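Long-range contacts in T-lymphoma invasion and metastasis-inducing protein 2 (Mus musculus, PDB 3A8P), which activates the small GTPase Rac1 as a guanine nucleotide exchange factor, and is represented here by its PHCCEx domain, a protein- and membrane-binding module: residues 19-24 and 32-37; 40-45 and 53-58; 156-161 and 183-188. One frame throughout, in Å; residues are numbered along the deposited sequence.

Interaction 1. Residues 19-24 and 32-37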
# COMPACT_ATOMS: atom_id res chain seq x y z
N PHE A 19 -8.09 -16.71 -1.79
CA PHE A 19 -7.76 -15.48 -2.49
C PHE A 19 -8.96 -14.82 -3.15
O PHE A 19 -9.85 -15.50 -3.66
CB PHE A 19 -6.69 -15.80 -3.54
CG PHE A 19 -6.42 -14.70 -4.50
CD1 PHE A 19 -5.74 -13.55 -4.10
CD2 PHE A 19 -6.82 -14.81 -5.83
CE1 PHE A 19 -5.46 -12.53 -5.01
CE2 PHE A 19 -6.54 -13.80 -6.75
CZ PHE A 19 -5.86 -12.66 -6.34
N LYS A 20 -8.97 -13.50 -3.15
CA LYS A 20 -10.06 -12.75 -3.75
C LYS A 20 -9.61 -11.35 -4.14
O LYS A 20 -9.20 -10.56 -3.29
CB LYS A 20 -11.23 -12.66 -2.76
CG LYS A 20 -12.44 -11.90 -3.26
CD LYS A 20 -13.54 -11.95 -2.22
CE LYS A 20 -14.81 -11.27 -2.69
NZ LYS A 20 -15.93 -11.51 -1.74
N PRO A 21 -9.65 -11.04 -5.44
CA PRO A 21 -9.26 -9.71 -5.92
C PRO A 21 -10.34 -8.74 -5.46
O PRO A 21 -11.52 -9.07 -5.48
CB PRO A 21 -9.22 -9.90 -7.44
CG PRO A 21 -10.29 -10.91 -7.67
CD PRO A 21 -10.05 -11.91 -6.57
N LEU A 22 -9.93 -7.54 -5.04
CA LEU A 22 -10.88 -6.56 -4.54
C LEU A 22 -10.98 -5.25 -5.33
O LEU A 22 -12.07 -4.79 -5.64
CB LEU A 22 -10.55 -6.23 -3.08
CG LEU A 22 -11.48 -5.27 -2.34
CD1 LEU A 22 -12.89 -5.85 -2.31
CD2 LEU A 22 -10.97 -5.03 -0.93
N VAL A 23 -9.83 -4.66 -5.63
CA VAL A 23 -9.80 -3.40 -6.36
C VAL A 23 -8.79 -3.46 -7.49
O VAL A 23 -7.75 -4.11 -7.37
CB VAL A 23 -9.41 -2.23 -5.43
CG1 VAL A 23 -9.32 -0.93 -6.23
CG2 VAL A 23 -10.44 -2.08 -4.30
N THR A 24 -9.09 -2.78 -8.59
CA THR A 24 -8.19 -2.73 -9.73
C THR A 24 -8.21 -1.35 -10.37
O THR A 24 -9.18 -0.61 -10.26
CB THR A 24 -8.55 -3.79 -10.80
OG1 THR A 24 -7.55 -3.78 -11.82
CG2 THR A 24 -9.91 -3.48 -11.43
N GLU A 32 -11.65 0.84 -9.26
CA GLU A 32 -12.99 0.26 -9.30
C GLU A 32 -12.97 -1.11 -8.65
O GLU A 32 -11.97 -1.81 -8.68
CB GLU A 32 -13.50 0.15 -10.74
CG GLU A 32 -13.00 -1.06 -11.50
CD GLU A 32 -13.75 -1.29 -12.80
OE1 GLU A 32 -13.42 -2.26 -13.51
OE2 GLU A 32 -14.67 -0.50 -13.10
N LEU A 33 -14.09 -1.49 -8.05
CA LEU A 33 -14.19 -2.80 -7.42
C LEU A 33 -14.19 -3.85 -8.52
O LEU A 33 -14.86 -3.68 -9.54
CB LEU A 33 -15.48 -2.91 -6.62
CG LEU A 33 -15.56 -2.06 -5.35
CD1 LEU A 33 -16.92 -2.23 -4.70
CD2 LEU A 33 -14.46 -2.49 -4.39
N VAL A 34 -13.43 -4.92 -8.33
CA VAL A 34 -13.37 -5.99 -9.31
C VAL A 34 -14.75 -6.65 -9.36
O VAL A 34 -15.36 -6.91 -8.32
CB VAL A 34 -12.32 -7.05 -8.93
CG1 VAL A 34 -12.32 -8.17 -9.96
CG2 VAL A 34 -10.95 -6.40 -8.84
N ALA A 35 -15.24 -6.90 -10.57
CA ALA A 35 -16.55 -7.50 -10.74
C ALA A 35 -16.49 -9.03 -10.77
O ALA A 35 -15.53 -9.60 -11.31
CB ALA A 35 -17.20 -6.99 -12.02
N ARG A 36 -17.50 -9.67 -10.19
CA ARG A 36 -17.59 -11.13 -10.15
C ARG A 36 -16.52 -11.76 -9.26
O ARG A 36 -16.19 -12.93 -9.38
CB ARG A 36 -17.55 -11.67 -11.60
CG ARG A 36 -16.57 -12.80 -11.94
CD ARG A 36 -15.13 -12.31 -12.04
NE ARG A 36 -14.27 -13.24 -12.78
CZ ARG A 36 -14.05 -14.51 -12.43
NH1 ARG A 36 -13.24 -15.27 -13.17
NH2 ARG A 36 -14.62 -15.02 -11.35
N ARG A 37 -16.01 -10.96 -8.32
CA ARG A 37 -14.98 -11.44 -7.41
C ARG A 37 -15.53 -12.45 -6.40
O ARG A 37 -16.61 -12.25 -5.83
CB ARG A 37 -14.34 -10.26 -6.67
CG ARG A 37 -15.29 -9.49 -5.76
CD ARG A 37 -14.59 -8.28 -5.15
NE ARG A 37 -15.41 -7.63 -4.12
CZ ARG A 37 -16.58 -7.02 -4.36
NH1 ARG A 37 -17.08 -6.97 -5.58
NH2 ARG A 37 -17.25 -6.47 -3.35

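Interaction 2. Residues 40-45 and 53-58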
# COMPACT_ATOMS: atom_id res chain seq x y z
N LYS A 40 -11.35 -18.10 -3.89
CA LYS A 40 -10.84 -19.35 -4.46
C LYS A 40 -9.62 -19.72 -3.64
O LYS A 40 -8.86 -18.84 -3.22
CB LYS A 40 -10.44 -19.16 -5.92
CG LYS A 40 -11.60 -18.76 -6.83
CD LYS A 40 -11.11 -18.49 -8.24
CE LYS A 40 -12.25 -17.99 -9.14
NZ LYS A 40 -11.74 -17.64 -10.49
N GLN A 41 -9.41 -21.01 -3.40
CA GLN A 41 -8.27 -21.47 -2.62
C GLN A 41 -7.11 -21.87 -3.52
O GLN A 41 -7.32 -22.43 -4.58
CB GLN A 41 -8.69 -22.66 -1.75
CG GLN A 41 -7.61 -23.17 -0.82
CD GLN A 41 -8.06 -24.41 -0.07
OE1 GLN A 41 -8.60 -25.34 -0.66
NE2 GLN A 41 -7.83 -24.43 1.24
N TYR A 42 -5.89 -21.57 -3.09
CA TYR A 42 -4.71 -21.90 -3.86
C TYR A 42 -3.57 -22.26 -2.93
O TYR A 42 -3.51 -21.79 -1.80
CB TYR A 42 -4.22 -20.70 -4.68
CG TYR A 42 -5.13 -20.19 -5.78
CD1 TYR A 42 -5.19 -20.84 -7.01
CD2 TYR A 42 -5.90 -19.04 -5.60
CE1 TYR A 42 -5.98 -20.35 -8.04
CE2 TYR A 42 -6.70 -18.55 -6.62
CZ TYR A 42 -6.73 -19.21 -7.84
OH TYR A 42 -7.49 -18.71 -8.87
N TRP A 43 -2.66 -23.10 -3.42
CA TRP A 43 -1.47 -23.41 -2.66
C TRP A 43 -0.58 -22.27 -3.16
O TRP A 43 -0.30 -22.17 -4.36
CB TRP A 43 -0.88 -24.76 -3.06
CG TRP A 43 0.45 -25.00 -2.42
CD1 TRP A 43 1.67 -24.88 -3.02
CD2 TRP A 43 0.70 -25.32 -1.05
NE1 TRP A 43 2.67 -25.10 -2.10
CE2 TRP A 43 2.10 -25.38 -0.89
CE3 TRP A 43 -0.13 -25.57 0.05
CZ2 TRP A 43 2.70 -25.68 0.35
CZ3 TRP A 43 0.47 -25.87 1.29
CH2 TRP A 43 1.88 -25.92 1.42
N VAL A 44 -0.14 -21.41 -2.25
CA VAL A 44 0.67 -20.25 -2.64
C VAL A 44 2.12 -20.30 -2.17
O VAL A 44 2.40 -20.78 -1.08
CB VAL A 44 -0.01 -18.95 -2.11
CG1 VAL A 44 0.86 -17.73 -2.41
CG2 VAL A 44 -1.37 -18.79 -2.75
N THR A 45 3.03 -19.82 -3.00
CA THR A 45 4.44 -19.78 -2.62
C THR A 45 5.01 -18.37 -2.85
O THR A 45 4.58 -17.66 -3.75
CB THR A 45 5.29 -20.79 -3.44
OG1 THR A 45 5.39 -20.34 -4.80
CG2 THR A 45 4.66 -22.17 -3.41
N PHE A 53 0.66 -18.83 -7.57
CA PHE A 53 -0.55 -19.54 -7.18
C PHE A 53 -0.67 -20.87 -7.92
O PHE A 53 -0.66 -20.91 -9.14
CB PHE A 53 -1.78 -18.69 -7.48
CG PHE A 53 -1.86 -17.43 -6.66
CD1 PHE A 53 -2.95 -17.20 -5.82
CD2 PHE A 53 -0.86 -16.46 -6.74
CE1 PHE A 53 -3.04 -16.03 -5.06
CE2 PHE A 53 -0.94 -15.29 -5.98
CZ PHE A 53 -2.03 -15.08 -5.14
N TYR A 54 -0.78 -21.96 -7.16
CA TYR A 54 -0.92 -23.29 -7.73
C TYR A 54 -2.28 -23.83 -7.31
O TYR A 54 -2.70 -23.64 -6.16
CB TYR A 54 0.16 -24.22 -7.19
CG TYR A 54 1.56 -23.82 -7.56
CD1 TYR A 54 2.18 -24.34 -8.71
CD2 TYR A 54 2.28 -22.94 -6.77
CE1 TYR A 54 3.48 -23.98 -9.05
CE2 TYR A 54 3.57 -22.57 -7.10
CZ TYR A 54 4.17 -23.09 -8.24
OH TYR A 54 5.46 -22.74 -8.54
N GLU A 55 -2.98 -24.50 -8.21
CA GLU A 55 -4.29 -25.04 -7.86
C GLU A 55 -4.22 -26.31 -7.03
O GLU A 55 -5.23 -26.78 -6.51
CB GLU A 55 -5.13 -25.24 -9.12
CG GLU A 55 -6.03 -24.04 -9.41
CD GLU A 55 -6.55 -24.01 -10.83
OE1 GLU A 55 -7.37 -23.11 -11.13
OE2 GLU A 55 -6.15 -24.87 -11.65
N THR A 56 -3.02 -26.88 -6.89
CA THR A 56 -2.87 -28.09 -6.09
C THR A 56 -1.60 -28.04 -5.25
O THR A 56 -0.62 -27.39 -5.62
CB THR A 56 -2.83 -29.36 -6.98
OG1 THR A 56 -1.62 -29.36 -7.76
CG2 THR A 56 -4.03 -29.40 -7.92
N TYR A 57 -1.62 -28.74 -4.12
CA TYR A 57 -0.46 -28.77 -3.24
C TYR A 57 0.69 -29.51 -3.93
O TYR A 57 0.46 -30.45 -4.68
CB TYR A 57 -0.80 -29.49 -1.93
CG TYR A 57 0.42 -29.89 -1.15
CD1 TYR A 57 1.23 -28.93 -0.55
CD2 TYR A 57 0.79 -31.23 -1.05
CE1 TYR A 57 2.40 -29.29 0.12
CE2 TYR A 57 1.95 -31.60 -0.37
CZ TYR A 57 2.75 -30.63 0.21
OH TYR A 57 3.90 -31.00 0.87
N GLY A 58 1.91 -29.07 -3.65
CA GLY A 58 3.06 -29.72 -4.26
C GLY A 58 4.31 -29.66 -3.42
O GLY A 58 4.70 -28.59 -2.94
O HOH W 1 5.50 -25.57 -2.69

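Interaction 3. Residues 156-161 and 183-188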
# COMPACT_ATOMS: atom_id res chain seq x y z
N LYS A 156 4.93 23.10 4.79
CA LYS A 156 5.17 24.54 4.87
C LYS A 156 4.95 25.21 3.53
O LYS A 156 4.37 26.30 3.46
CB LYS A 156 6.60 24.82 5.37
CG LYS A 156 6.83 24.41 6.82
CD LYS A 156 8.28 24.63 7.24
CE LYS A 156 8.51 24.19 8.68
NZ LYS A 156 9.93 24.41 9.09
N MET A 157 5.39 24.57 2.45
CA MET A 157 5.20 25.15 1.12
C MET A 157 3.72 25.30 0.82
O MET A 157 3.29 26.31 0.25
CB MET A 157 5.84 24.27 0.04
CG MET A 157 7.36 24.22 0.08
SD MET A 157 8.09 25.87 0.02
CE MET A 157 8.45 26.11 1.76
N LYS A 158 2.95 24.29 1.22
CA LYS A 158 1.50 24.28 1.00
C LYS A 158 0.81 25.42 1.73
O LYS A 158 -0.12 26.03 1.19
CB LYS A 158 0.91 22.94 1.44
CG LYS A 158 -0.59 22.80 1.17
CD LYS A 158 -1.06 21.37 1.41
CE LYS A 158 -2.57 21.22 1.26
NZ LYS A 158 -3.32 21.78 2.42
N LYS A 159 1.25 25.70 2.95
CA LYS A 159 0.65 26.80 3.70
C LYS A 159 1.03 28.13 3.06
O LYS A 159 0.21 29.04 3.01
CB LYS A 159 1.11 26.78 5.16
CG LYS A 159 0.47 25.68 5.97
CD LYS A 159 0.80 25.80 7.45
CE LYS A 159 0.22 24.62 8.22
NZ LYS A 159 -1.25 24.49 7.99
N MET A 160 2.26 28.24 2.58
CA MET A 160 2.68 29.49 1.94
C MET A 160 1.83 29.76 0.70
O MET A 160 1.35 30.87 0.50
CB MET A 160 4.16 29.43 1.54
CG MET A 160 4.67 30.70 0.86
SD MET A 160 5.03 32.06 2.01
CE MET A 160 3.48 32.39 2.72
N ALA A 161 1.65 28.73 -0.13
CA ALA A 161 0.86 28.86 -1.35
C ALA A 161 -0.56 29.31 -1.00
O ALA A 161 -1.11 30.19 -1.65
CB ALA A 161 0.83 27.53 -2.10
N GLN A 183 -1.27 19.70 -5.87
CA GLN A 183 -0.10 18.88 -6.12
C GLN A 183 0.66 18.71 -4.81
O GLN A 183 1.09 17.60 -4.48
CB GLN A 183 0.81 19.53 -7.19
CG GLN A 183 1.97 18.63 -7.62
CD GLN A 183 1.50 17.29 -8.17
OE1 GLN A 183 0.86 17.24 -9.22
NE2 GLN A 183 1.81 16.20 -7.47
N TRP A 184 0.83 19.81 -4.07
CA TRP A 184 1.52 19.76 -2.78
C TRP A 184 0.81 18.76 -1.88
O TRP A 184 1.45 17.99 -1.15
CB TRP A 184 1.48 21.13 -2.08
CG TRP A 184 2.37 22.20 -2.66
CD1 TRP A 184 1.97 23.43 -3.10
CD2 TRP A 184 3.80 22.19 -2.74
NE1 TRP A 184 3.06 24.19 -3.45
CE2 TRP A 184 4.20 23.45 -3.23
CE3 TRP A 184 4.78 21.24 -2.43
CZ2 TRP A 184 5.54 23.78 -3.43
CZ3 TRP A 184 6.12 21.57 -2.63
CH2 TRP A 184 6.48 22.83 -3.13
N GLU A 185 -0.51 18.78 -1.93
CA GLU A 185 -1.34 17.90 -1.12
C GLU A 185 -1.17 16.45 -1.52
O GLU A 185 -1.11 15.56 -0.66
CB GLU A 185 -2.80 18.34 -1.23
CG GLU A 185 -3.80 17.46 -0.52
CD GLU A 185 -5.20 18.05 -0.58
OE1 GLU A 185 -5.51 18.96 0.22
OE2 GLU A 185 -5.99 17.61 -1.45
N GLN A 186 -1.10 16.19 -2.82
CA GLN A 186 -0.92 14.83 -3.29
C GLN A 186 0.49 14.34 -2.96
O GLN A 186 0.67 13.19 -2.57
CB GLN A 186 -1.21 14.74 -4.79
CG GLN A 186 -2.69 14.95 -5.10
CD GLN A 186 -3.07 14.60 -6.53
OE1 GLN A 186 -4.26 14.56 -6.86
NE2 GLN A 186 -2.09 14.36 -7.38
N ASN A 187 1.48 15.21 -3.11
CA ASN A 187 2.86 14.82 -2.78
C ASN A 187 2.94 14.42 -1.30
O ASN A 187 3.65 13.48 -0.94
CB ASN A 187 3.84 15.98 -3.03
CG ASN A 187 4.00 16.31 -4.49
OD1 ASN A 187 3.57 15.56 -5.37
ND2 ASN A 187 4.64 17.44 -4.77
N LEU A 188 2.21 15.13 -0.45
CA LEU A 188 2.21 14.83 0.98
C LEU A 188 1.57 13.48 1.31
O LEU A 188 2.02 12.79 2.22
CB LEU A 188 1.49 15.95 1.74
CG LEU A 188 2.28 17.26 1.82
CD1 LEU A 188 1.39 18.38 2.33
CD2 LEU A 188 3.48 17.07 2.75

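Interaction 1. Residues 19-24 and 32-37
In the first beta hairpin of the PH domain, V23 and L33 form an antiparallel non-hydrogen-bonded pair, their CA atoms 4.6 Å apart, next to the hydrogen-bonded pair of T24 and E32. The latter is closed by T24 N to E32 O and E32 N to T24 O, both 3.0 Å. A further bond follows past the end of strand 30-33: V34 N reaches L22 O at 3.0 Å. L22 and V23 form a classic beta bulge opposite V101, on strand 101-105. V34 turns its CB toward the strand, and its CG2 packs against the L22 backbone. Beyond it, R37 has CG between the backbone N and the carbonyl carbon (chi1 64°), and the chain then runs extended to NE. Its CD lies 3.2 Å from P21 O and its NE 3.6 Å from L22 CD1, while NH1 bonds back to V34 O. K20 crosses this arm obliquely, CE 3.6 Å from R37 CG. The K20 NZ and R37 NE atoms are 4.6 Å apart, a like-charge proximity whose repulsion may be partly offset, on the arginine side, by the V34 carbonyl.

Interaction 2. Residues 40-45 and 53-58
W43 and Y57 both hold CG anti to the backbone N (chi1 172° and 164°), and their side chains run side by side, pointing the same way. W43 belongs to strand 40-47 of the hairpin it forms with strand 50-54 in the PH-domain sheet, and Y57 follows just past the second strand. The Y57 ring stands edge-to-face on the indole: its edge meets the face of the six-membered ring with centroids 4.7 Å apart and planes at 84°, and Y57 CE1 is 3.6 Å from W43 CZ2. Another edge-to-face ring pair, W43 with W16, ties the indole to strand 11-26.

The backbone evidence for the pairing is reciprocal: W43 N to Y54 O and Y54 N to W43 O are both 2.8 Å, making W43 and Y54 a hydrogen-bonded antiparallel pair. V44 and F53 form the adjoining non-hydrogen-bonded pair, with side chains on the other face of the sheet. There F53 presents its edge to the face of Y42 in an offset edge-to-face arrangement, F53 CD1 lying 3.5 Å from Y42 CD2. One face of the F53 ring takes V44 CG2, a CH-pi contact 4.1 Å from the ring centroid. F53 also packs on C70 and L72 of strand 70-73. At the indole edge, in the ring plane, a water accepts from W43 NE1 at 2.9 Å and donates to G58 O at 3.1 Å.

Interaction 3. Residues 156-161 and 183-188
M157 and W184 make the tight part of this contact. The M157 CB sits over one face of the indole, 3.5 Å from the centroid of the six-membered ring and 13° off its normal, which is the geometry of a CH-pi contact. CG, set anti to the carbonyl carbon (chi1 -68°), lies above the ring plane but past the rim, 3.6 Å from W184 CH2. The chain then bends, and SD stands obliquely at 5.3 Å from that centroid, a more distant Met-aromatic contact. Toward the pyrrole part of the indole, A161 CB approaches W184 NE1 obliquely at 4.2 Å.

The two segments belong to the antiparallel helices 136-165 and 171-206 of the CC-Ex region, the second of which is predicted to be coiled coil along this part. The axes of the two short segments approach to 9.6 Å with N-to-C directions at 162°, and the register sets W184 across from K158, whose CA atoms are the nearest pair.

On the looser side, contact is made by the aliphatic length of that lysine, at carbon distances longer than those over the ring face. K158 and W184 slide past each other in opposite directions, and farther out K158 CD is 4.0 Å from L188 CD1 while its CE is 3.8 Å from E185 CB. The charged ends do not close: K158 NZ stays 4.2 Å from E185 OE1, beyond a salt bridge, and forms one instead with E162 on its own helix.

In the fold
Interactions 1 and 2 are two hairpins of the same PH-domain sheet, joined because strands 11-26 and 40-47 are neighbours. Their centres are 19 Å apart, yet they touch through F19: its N is 2.7 Å from K40 O, a probable hydrogen bond, and its CG is 3.7 Å from F53 CE1. Interaction 3 lies in the helical CC-Ex part, with its nearest atoms about 16 Å from interaction 1 and about 29 Å from interaction 2, which is on the opposite side of the chain's centre. The contacts therefore sample both parts of the PHCCEx module, the first PH domain and the CC-Ex region, which are both required for membrane localization.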